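Local coordinates for protein DNA double-strand break repair nuclease NurA (Sulfolobus solfataricus, PDB 2YGK) that processes the ends of double-stranded DNA breaks as a manganese-dependent nuclease, probably working with the HerA helicase to resect the 5' strand, at residues Val74-Thr88 with Phe300-Ser312. Residues are numbered along the deposited sequence; the frame is centred on the assembly and turned at random.
Sequences VGAESVIGDNKGVKT and FPLLKAHMDVRFS
F300 meets V86 at the start of helix 300-309, where the ring turns its edge to the valine and CE2 lies 3.6 Å from V86 CG2. With its CG anti to the backbone N (chi1 -171°), the phenylalanine reaches an edge strand, 85-98, of this chain's large sheet. P301, whose missing N-H costs nothing in a first helical turn, sets CG 4.1 Å from G81 CA; glycine suits that place because its lack of a side chain lets the proline ring sit against the strand backbone. K304 lies across the hairpin: its methylenes pass over V79, CD being 3.9 Å from V79 CG1, and CE meets T88 CG2. Bending at chi4 then brings NZ to the syn lone pair of D308 OD2, a salt bridge of 3.3 Å within the helix. With an alanine in place of this lysine, D308 would probably lose its cation in the helix and V79 and T88 the methylenes that cover them. A305 is small enough to let the helix run close to strand 70-82, at 7.8 Å between the segment axes and roughly antiparallel (152°); its CB touches V79 CG2 and lies near the manganese ligand D58. D308 faces E77, whose extended chain lifts OE1 to 2.7 Å from D308 OD2, the carboxylate planes almost perpendicular. V309 places CG1 3.7 Å from E77 CB and packs over the backbone of G75 and A76, while F311 presents its ring edge to the V74-G75 peptide. The helix thus covers one face of the RNase H-like sheet beside the manganese bound by D58 and D133, and V309 and F311 also pack on the second subunit. Chemically, valines, proline and alanine form an apolar seam beside the E77 and D308 carboxylates; the closeness of the two oxygens suggests that one of the acids is probably protonated, and the lysine would help to offset any remaining negative charge.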
ATOM      1  N   VAL A  74     -14.839   8.138   0.935  1.00 39.72           N
ATOM      2  CA  VAL A  74     -15.306   6.830   0.486  1.00 38.60           C
ATOM      3  C   VAL A  74     -16.609   7.036  -0.265  1.00 39.30           C
ATOM      4  O   VAL A  74     -17.345   8.013   0.003  1.00 40.51           O
ATOM      5  CB  VAL A  74     -15.615   5.912   1.679  1.00 38.75           C
ATOM      6  CG1 VAL A  74     -14.322   5.506   2.409  1.00 38.84           C
ATOM      7  CG2 VAL A  74     -16.613   6.602   2.622  1.00 38.01           C
ATOM      8  N   GLY A  75     -16.912   6.108  -1.173  1.00 38.06           N
ATOM      9  CA  GLY A  75     -18.146   6.154  -1.913  1.00 38.41           C
ATOM     10  C   GLY A  75     -18.490   4.794  -2.514  1.00 37.52           C
ATOM     11  O   GLY A  75     -17.626   4.049  -2.940  1.00 36.48           O
ATOM     12  N   ALA A  76     -19.766   4.472  -2.546  1.00 38.04           N
ATOM     13  CA  ALA A  76     -20.193   3.257  -3.191  1.00 38.34           C
ATOM     14  C   ALA A  76     -21.440   3.572  -4.007  1.00 39.25           C
ATOM     15  O   ALA A  76     -22.179   4.520  -3.705  1.00 40.78           O
ATOM     16  CB  ALA A  76     -20.438   2.139  -2.162  1.00 38.15           C
ATOM     17  N   GLU A  77     -21.643   2.789  -5.050  1.00 38.71           N
ATOM     18  CA  GLU A  77     -22.771   2.949  -5.921  1.00 40.30           C
ATOM     19  C   GLU A  77     -23.366   1.601  -6.291  1.00 39.95           C
ATOM     20  O   GLU A  77     -22.644   0.658  -6.555  1.00 38.59           O
ATOM     21  CB  GLU A  77     -22.295   3.656  -7.173  1.00 41.10           C
ATOM     22  CG  GLU A  77     -23.375   3.950  -8.177  1.00 44.77           C
ATOM     23  CD  GLU A  77     -22.871   4.817  -9.291  1.00 48.89           C
ATOM     24  OE1 GLU A  77     -22.286   4.350 -10.225  1.00 51.17           O
ATOM     25  OE2 GLU A  77     -23.019   6.011  -9.274  1.00 52.31           O
ATOM     26  N   SER A  78     -24.690   1.520  -6.292  1.00 41.63           N
ATOM     27  CA  SER A  78     -25.404   0.403  -6.889  1.00 42.10           C
ATOM     28  C   SER A  78     -25.856   0.833  -8.295  1.00 43.17           C
ATOM     29  O   SER A  78     -26.179   2.004  -8.542  1.00 44.29           O
ATOM     30  CB  SER A  78     -26.609  -0.053  -6.029  1.00 43.17           C
ATOM     31  OG  SER A  78     -27.584   0.976  -5.925  1.00 44.59           O
ATOM     32  N   VAL A  79     -25.855  -0.139  -9.194  1.00 43.29           N
ATOM     33  CA  VAL A  79     -26.165   0.071 -10.591  1.00 44.68           C
ATOM     34  C   VAL A  79     -27.064  -1.077 -11.060  1.00 46.12           C
ATOM     35  O   VAL A  79     -26.699  -2.251 -10.902  1.00 44.44           O
ATOM     36  CB  VAL A  79     -24.869   0.094 -11.436  1.00 43.13           C
ATOM     37  CG1 VAL A  79     -25.182  -0.099 -12.879  1.00 43.97           C
ATOM     38  CG2 VAL A  79     -24.129   1.382 -11.234  1.00 41.98           C
ATOM     39  N   ILE A  80     -28.238  -0.728 -11.604  1.00 49.11           N
ATOM     40  CA  ILE A  80     -29.123  -1.719 -12.222  1.00 51.00           C
ATOM     41  C   ILE A  80     -28.908  -1.782 -13.736  1.00 52.00           C
ATOM     42  O   ILE A  80     -28.956  -0.756 -14.416  1.00 53.03           O
ATOM     43  CB  ILE A  80     -30.631  -1.458 -11.897  1.00 53.53           C
ATOM     44  CG1 ILE A  80     -31.475  -2.705 -12.204  1.00 54.68           C
ATOM     45  CG2 ILE A  80     -31.180  -0.248 -12.678  1.00 55.20           C
ATOM     46  CD1 ILE A  80     -32.657  -2.904 -11.257  1.00 56.49           C
ATOM     47  N   GLY A  81     -28.673  -2.994 -14.252  1.00 52.35           N
ATOM     48  CA  GLY A  81     -28.501  -3.227 -15.701  1.00 53.33           C
ATOM     49  C   GLY A  81     -29.218  -4.440 -16.312  1.00 54.48           C
ATOM     50  O   GLY A  81     -29.302  -5.503 -15.706  1.00 52.92           O
ATOM     51  N   ASP A  82     -29.747  -4.260 -17.520  1.00 57.16           N
ATOM     52  CA  ASP A  82     -30.186  -5.379 -18.352  1.00 59.31           C
ATOM     53  C   ASP A  82     -29.930  -5.066 -19.813  1.00 61.18           C
ATOM     54  O   ASP A  82     -29.351  -4.029 -20.141  1.00 61.27           O
ATOM     55  CB  ASP A  82     -31.669  -5.760 -18.118  1.00 60.93           C
ATOM     56  CG  ASP A  82     -32.642  -4.632 -18.449  1.00 65.47           C
ATOM     57  OD1 ASP A  82     -32.229  -3.472 -18.632  1.00 69.34           O
ATOM     58  OD2 ASP A  82     -33.862  -4.891 -18.509  1.00 71.17           O
ATOM     59  N   ASN A  83     -30.310  -6.012 -20.664  1.00 63.38           N
ATOM     60  CA  ASN A  83     -30.426  -5.810 -22.100  1.00 66.36           C
ATOM     61  C   ASN A  83     -30.750  -4.368 -22.479  1.00 67.72           C
ATOM     62  O   ASN A  83     -30.035  -3.755 -23.263  1.00 67.64           O
ATOM     63  CB  ASN A  83     -31.536  -6.727 -22.660  1.00 68.77           C
ATOM     64  CG  ASN A  83     -31.166  -8.196 -22.588  1.00 71.34           C
ATOM     65  OD1 ASN A  83     -30.079  -8.561 -22.081  1.00 74.43           O
ATOM     66  ND2 ASN A  83     -32.067  -9.062 -23.076  1.00 75.79           N
ATOM     67  N   LYS A  84     -31.832  -3.845 -21.915  1.00 69.07           N
ATOM     68  CA  LYS A  84     -32.381  -2.552 -22.332  1.00 71.75           C
ATOM     69  C   LYS A  84     -31.507  -1.393 -21.867  1.00 69.36           C
ATOM     70  O   LYS A  84     -31.428  -0.371 -22.535  1.00 70.83           O
ATOM     71  CB  LYS A  84     -33.779  -2.314 -21.752  1.00 74.36           C
ATOM     72  CG  LYS A  84     -34.804  -3.353 -22.068  1.00 80.39           C
ATOM     73  CD  LYS A  84     -36.158  -2.996 -21.433  1.00 88.85           C
ATOM     74  CE  LYS A  84     -37.317  -3.196 -22.442  1.00 94.57           C
ATOM     75  NZ  LYS A  84     -38.657  -2.855 -21.871  1.00 98.44           N
ATOM     76  N   GLY A  85     -30.885  -1.521 -20.707  1.00 65.36           N
ATOM     77  CA  GLY A  85     -30.040  -0.447 -20.246  1.00 63.39           C
ATOM     78  C   GLY A  85     -29.436  -0.618 -18.894  1.00 59.82           C
ATOM     79  O   GLY A  85     -29.689  -1.589 -18.211  1.00 57.85           O
ATOM     80  N   VAL A  86     -28.607   0.356 -18.543  1.00 58.72           N
ATOM     81  CA  VAL A  86     -27.996   0.459 -17.222  1.00 56.54           C
ATOM     82  C   VAL A  86     -28.307   1.827 -16.661  1.00 56.94           C
ATOM     83  O   VAL A  86     -28.238   2.808 -17.389  1.00 58.44           O
ATOM     84  CB  VAL A  86     -26.448   0.240 -17.272  1.00 54.48           C
ATOM     85  CG1 VAL A  86     -26.139  -1.195 -17.526  1.00 54.61           C
ATOM     86  CG2 VAL A  86     -25.816   1.046 -18.359  1.00 55.98           C
ATOM     87  N   LYS A  87     -28.690   1.893 -15.389  1.00 56.39           N
ATOM     88  CA  LYS A  87     -28.784   3.178 -14.668  1.00 57.27           C
ATOM     89  C   LYS A  87     -28.414   3.003 -13.210  1.00 55.38           C
ATOM     90  O   LYS A  87     -28.668   1.949 -12.636  1.00 54.33           O
ATOM     91  CB  LYS A  87     -30.189   3.789 -14.758  1.00 60.13           C
ATOM     92  CG  LYS A  87     -31.189   3.282 -13.719  1.00 62.61           C
ATOM     93  CD  LYS A  87     -32.605   3.786 -13.944  1.00 68.42           C
ATOM     94  CE  LYS A  87     -33.639   2.837 -13.288  1.00 71.55           C
ATOM     95  NZ  LYS A  87     -34.910   3.534 -12.871  1.00 75.90           N
ATOM     96  N   THR A  88     -27.838   4.053 -12.610  1.00 55.23           N
ATOM     97  CA  THR A  88     -27.503   4.071 -11.171  1.00 53.78           C
ATOM     98  C   THR A  88     -28.762   4.098 -10.323  1.00 54.35           C
ATOM     99  O   THR A  88     -29.734   4.737 -10.676  1.00 55.57           O
ATOM    100  CB  THR A  88     -26.659   5.285 -10.766  1.00 53.23           C
ATOM    101  OG1 THR A  88     -27.262   6.449 -11.306  1.00 57.17           O
ATOM    102  CG2 THR A  88     -25.273   5.192 -11.312  1.00 52.71           C
ATOM    103  N   PHE A 300     -20.852  -5.000 -17.793  1.00 34.67           N
ATOM    104  CA  PHE A 300     -20.860  -3.564 -17.831  1.00 35.20           C
ATOM    105  C   PHE A 300     -21.372  -2.929 -16.548  1.00 35.59           C
ATOM    106  O   PHE A 300     -20.814  -1.936 -16.119  1.00 36.71           O
ATOM    107  CB  PHE A 300     -21.618  -2.999 -19.032  1.00 36.67           C
ATOM    108  CG  PHE A 300     -21.426  -1.517 -19.178  1.00 37.55           C
ATOM    109  CD1 PHE A 300     -20.173  -1.004 -19.429  1.00 38.02           C
ATOM    110  CD2 PHE A 300     -22.456  -0.634 -18.950  1.00 38.74           C
ATOM    111  CE1 PHE A 300     -19.965   0.339 -19.508  1.00 38.60           C
ATOM    112  CE2 PHE A 300     -22.265   0.728 -19.056  1.00 38.38           C
ATOM    113  CZ  PHE A 300     -21.020   1.217 -19.326  1.00 39.11           C
ATOM    114  N   PRO A 301     -22.438  -3.473 -15.933  1.00 35.63           N
ATOM    115  CA  PRO A 301     -22.912  -2.904 -14.684  1.00 35.45           C
ATOM    116  C   PRO A 301     -21.816  -2.688 -13.637  1.00 34.86           C
ATOM    117  O   PRO A 301     -21.791  -1.662 -12.963  1.00 35.76           O
ATOM    118  CB  PRO A 301     -23.916  -3.963 -14.225  1.00 35.86           C
ATOM    119  CG  PRO A 301     -24.575  -4.348 -15.491  1.00 35.87           C
ATOM    120  CD  PRO A 301     -23.412  -4.454 -16.456  1.00 36.27           C
ATOM    121  N   LEU A 302     -20.909  -3.645 -13.500  1.00 33.46           N
ATOM    122  CA  LEU A 302     -19.791  -3.447 -12.617  1.00 32.40           C
ATOM    123  C   LEU A 302     -18.840  -2.380 -13.147  1.00 32.73           C
ATOM    124  O   LEU A 302     -18.483  -1.450 -12.439  1.00 33.75           O
ATOM    125  CB  LEU A 302     -19.029  -4.743 -12.445  1.00 31.82           C
ATOM    126  CG  LEU A 302     -19.626  -5.630 -11.375  1.00 32.55           C
ATOM    127  CD1 LEU A 302     -18.817  -6.906 -11.260  1.00 33.68           C
ATOM    128  CD2 LEU A 302     -19.630  -4.891 -10.055  1.00 28.58           C
ATOM    129  N   LEU A 303     -18.387  -2.517 -14.382  1.00 32.93           N
ATOM    130  CA  LEU A 303     -17.472  -1.516 -14.924  1.00 33.01           C
ATOM    131  C   LEU A 303     -17.989  -0.100 -14.684  1.00 33.38           C
ATOM    132  O   LEU A 303     -17.217   0.798 -14.409  1.00 34.31           O
ATOM    133  CB  LEU A 303     -17.211  -1.747 -16.409  1.00 33.35           C
ATOM    134  CG  LEU A 303     -16.254  -0.740 -17.066  1.00 34.07           C
ATOM    135  CD1 LEU A 303     -14.939  -0.649 -16.299  1.00 34.12           C
ATOM    136  CD2 LEU A 303     -15.989  -1.063 -18.567  1.00 33.87           C
ATOM    137  N   LYS A 304     -19.292   0.081 -14.771  1.00 34.02           N
ATOM    138  CA  LYS A 304     -19.896   1.386 -14.637  1.00 35.62           C
ATOM    139  C   LYS A 304     -19.864   1.784 -13.204  1.00 34.75           C
ATOM    140  O   LYS A 304     -19.470   2.897 -12.878  1.00 35.74           O
ATOM    141  CB  LYS A 304     -21.357   1.403 -15.113  1.00 36.76           C
ATOM    142  CG  LYS A 304     -21.988   2.792 -15.002  1.00 39.89           C
ATOM    143  CD  LYS A 304     -23.537   2.710 -15.063  1.00 43.38           C
ATOM    144  CE  LYS A 304     -24.207   4.068 -14.696  1.00 45.63           C
ATOM    145  NZ  LYS A 304     -23.517   5.281 -15.181  1.00 44.94           N
ATOM    146  N   ALA A 305     -20.290   0.883 -12.342  1.00 34.31           N
ATOM    147  CA  ALA A 305     -20.256   1.152 -10.916  1.00 34.55           C
ATOM    148  C   ALA A 305     -18.849   1.579 -10.540  1.00 35.25           C
ATOM    149  O   ALA A 305     -18.650   2.578  -9.845  1.00 36.08           O
ATOM    150  CB  ALA A 305     -20.667  -0.062 -10.135  1.00 33.14           C
ATOM    151  N   HIS A 306     -17.868   0.846 -11.051  1.00 35.99           N
ATOM    152  CA  HIS A 306     -16.488   1.076 -10.677  1.00 36.96           C
ATOM    153  C   HIS A 306     -16.070   2.425 -11.204  1.00 39.25           C
ATOM    154  O   HIS A 306     -15.401   3.195 -10.516  1.00 40.50           O
ATOM    155  CB  HIS A 306     -15.610  -0.025 -11.240  1.00 36.72           C
ATOM    156  CG  HIS A 306     -14.153   0.153 -10.978  1.00 40.02           C
ATOM    157  ND1 HIS A 306     -13.623   0.184  -9.707  1.00 47.81           N
ATOM    158  CD2 HIS A 306     -13.101   0.260 -11.812  1.00 46.23           C
ATOM    159  CE1 HIS A 306     -12.309   0.320  -9.768  1.00 46.19           C
ATOM    160  NE2 HIS A 306     -11.967   0.360 -11.037  1.00 47.43           N
HETATM  161  N   MSE A 307     -16.458   2.754 -12.423  1.00 41.31           N
HETATM  162  CA  MSE A 307     -15.948   3.991 -12.992  1.00 43.01           C
HETATM  163  C   MSE A 307     -16.506   5.204 -12.243  1.00 43.89           C
HETATM  164  O   MSE A 307     -15.851   6.243 -12.094  1.00 44.80           O
HETATM  165  CB  MSE A 307     -16.277   4.067 -14.467  1.00 44.41           C
HETATM  166  CG  MSE A 307     -15.394   3.196 -15.319  1.00 45.50           C
HETATM  167 SE   MSE A 307     -16.100   3.184 -17.141  1.00 53.49          SE
HETATM  168  CE  MSE A 307     -15.689   5.055 -17.576  1.00 56.09           C
ATOM    169  N   ASP A 308     -17.723   5.084 -11.764  1.00 43.55           N
ATOM    170  CA  ASP A 308     -18.350   6.238 -11.154  1.00 44.29           C
ATOM    171  C   ASP A 308     -17.782   6.544  -9.788  1.00 44.13           C
ATOM    172  O   ASP A 308     -17.638   7.691  -9.448  1.00 44.26           O
ATOM    173  CB  ASP A 308     -19.845   6.003 -11.064  1.00 44.26           C
ATOM    174  CG  ASP A 308     -20.495   6.066 -12.398  1.00 43.35           C
ATOM    175  OD1 ASP A 308     -19.874   6.646 -13.296  1.00 43.44           O
ATOM    176  OD2 ASP A 308     -21.626   5.576 -12.554  1.00 41.84           O
ATOM    177  N   VAL A 309     -17.461   5.511  -9.014  1.00 43.71           N
ATOM    178  CA  VAL A 309     -16.994   5.744  -7.658  1.00 44.46           C
ATOM    179  C   VAL A 309     -15.510   6.091  -7.581  1.00 44.83           C
ATOM    180  O   VAL A 309     -15.055   6.560  -6.549  1.00 43.94           O
ATOM    181  CB  VAL A 309     -17.278   4.529  -6.722  1.00 43.44           C
ATOM    182  CG1 VAL A 309     -18.739   4.391  -6.549  1.00 44.83           C
ATOM    183  CG2 VAL A 309     -16.649   3.243  -7.243  1.00 41.30           C
ATOM    184  N   ARG A 310     -14.769   5.819  -8.653  1.00 45.97           N
ATOM    185  CA  ARG A 310     -13.314   6.010  -8.644  1.00 47.89           C
ATOM    186  C   ARG A 310     -12.958   7.447  -8.278  1.00 48.76           C
ATOM    187  O   ARG A 310     -13.620   8.388  -8.703  1.00 49.25           O
ATOM    188  CB  ARG A 310     -12.706   5.703 -10.010  1.00 49.18           C
ATOM    189  CG  ARG A 310     -11.271   5.169  -9.957  1.00 54.07           C
ATOM    190  CD  ARG A 310     -10.774   4.797 -11.365  1.00 59.95           C
ATOM    191  NE  ARG A 310     -10.547   6.018 -12.123  1.00 66.52           N
ATOM    192  CZ  ARG A 310      -9.474   6.803 -11.994  1.00 71.17           C
ATOM    193  NH1 ARG A 310      -8.490   6.476 -11.148  1.00 71.99           N
ATOM    194  NH2 ARG A 310      -9.386   7.920 -12.723  1.00 73.12           N
ATOM    195  N   PHE A 311     -11.903   7.609  -7.493  1.00 48.63           N
ATOM    196  CA  PHE A 311     -11.429   8.940  -7.201  1.00 49.79           C
ATOM    197  C   PHE A 311     -10.277   9.229  -8.132  1.00 51.57           C
ATOM    198  O   PHE A 311      -9.167   8.743  -7.927  1.00 51.78           O
ATOM    199  CB  PHE A 311     -11.043   9.087  -5.714  1.00 49.55           C
ATOM    200  CG  PHE A 311     -12.231   9.130  -4.787  1.00 45.12           C
ATOM    201  CD1 PHE A 311     -12.868  10.326  -4.536  1.00 45.19           C
ATOM    202  CD2 PHE A 311     -12.727   7.989  -4.208  1.00 38.18           C
ATOM    203  CE1 PHE A 311     -13.981  10.386  -3.714  1.00 43.11           C
ATOM    204  CE2 PHE A 311     -13.819   8.050  -3.402  1.00 39.25           C
ATOM    205  CZ  PHE A 311     -14.451   9.258  -3.148  1.00 40.84           C
ATOM    206  N   SER A 312     -10.558   9.997  -9.180  1.00 53.51           N
ATOM    207  CA  SER A 312      -9.502  10.549 -10.038  1.00 55.64           C
ATOM    208  C   SER A 312      -8.480  11.357  -9.203  1.00 57.80           C
ATOM    209  O   SER A 312      -8.812  11.917  -8.140  1.00 56.98           O
ATOM    210  CB  SER A 312     -10.099  11.470 -11.120  1.00 57.15           C
ATOM    211  OG  SER A 312     -10.596  12.673 -10.549  1.00 55.91           O
TER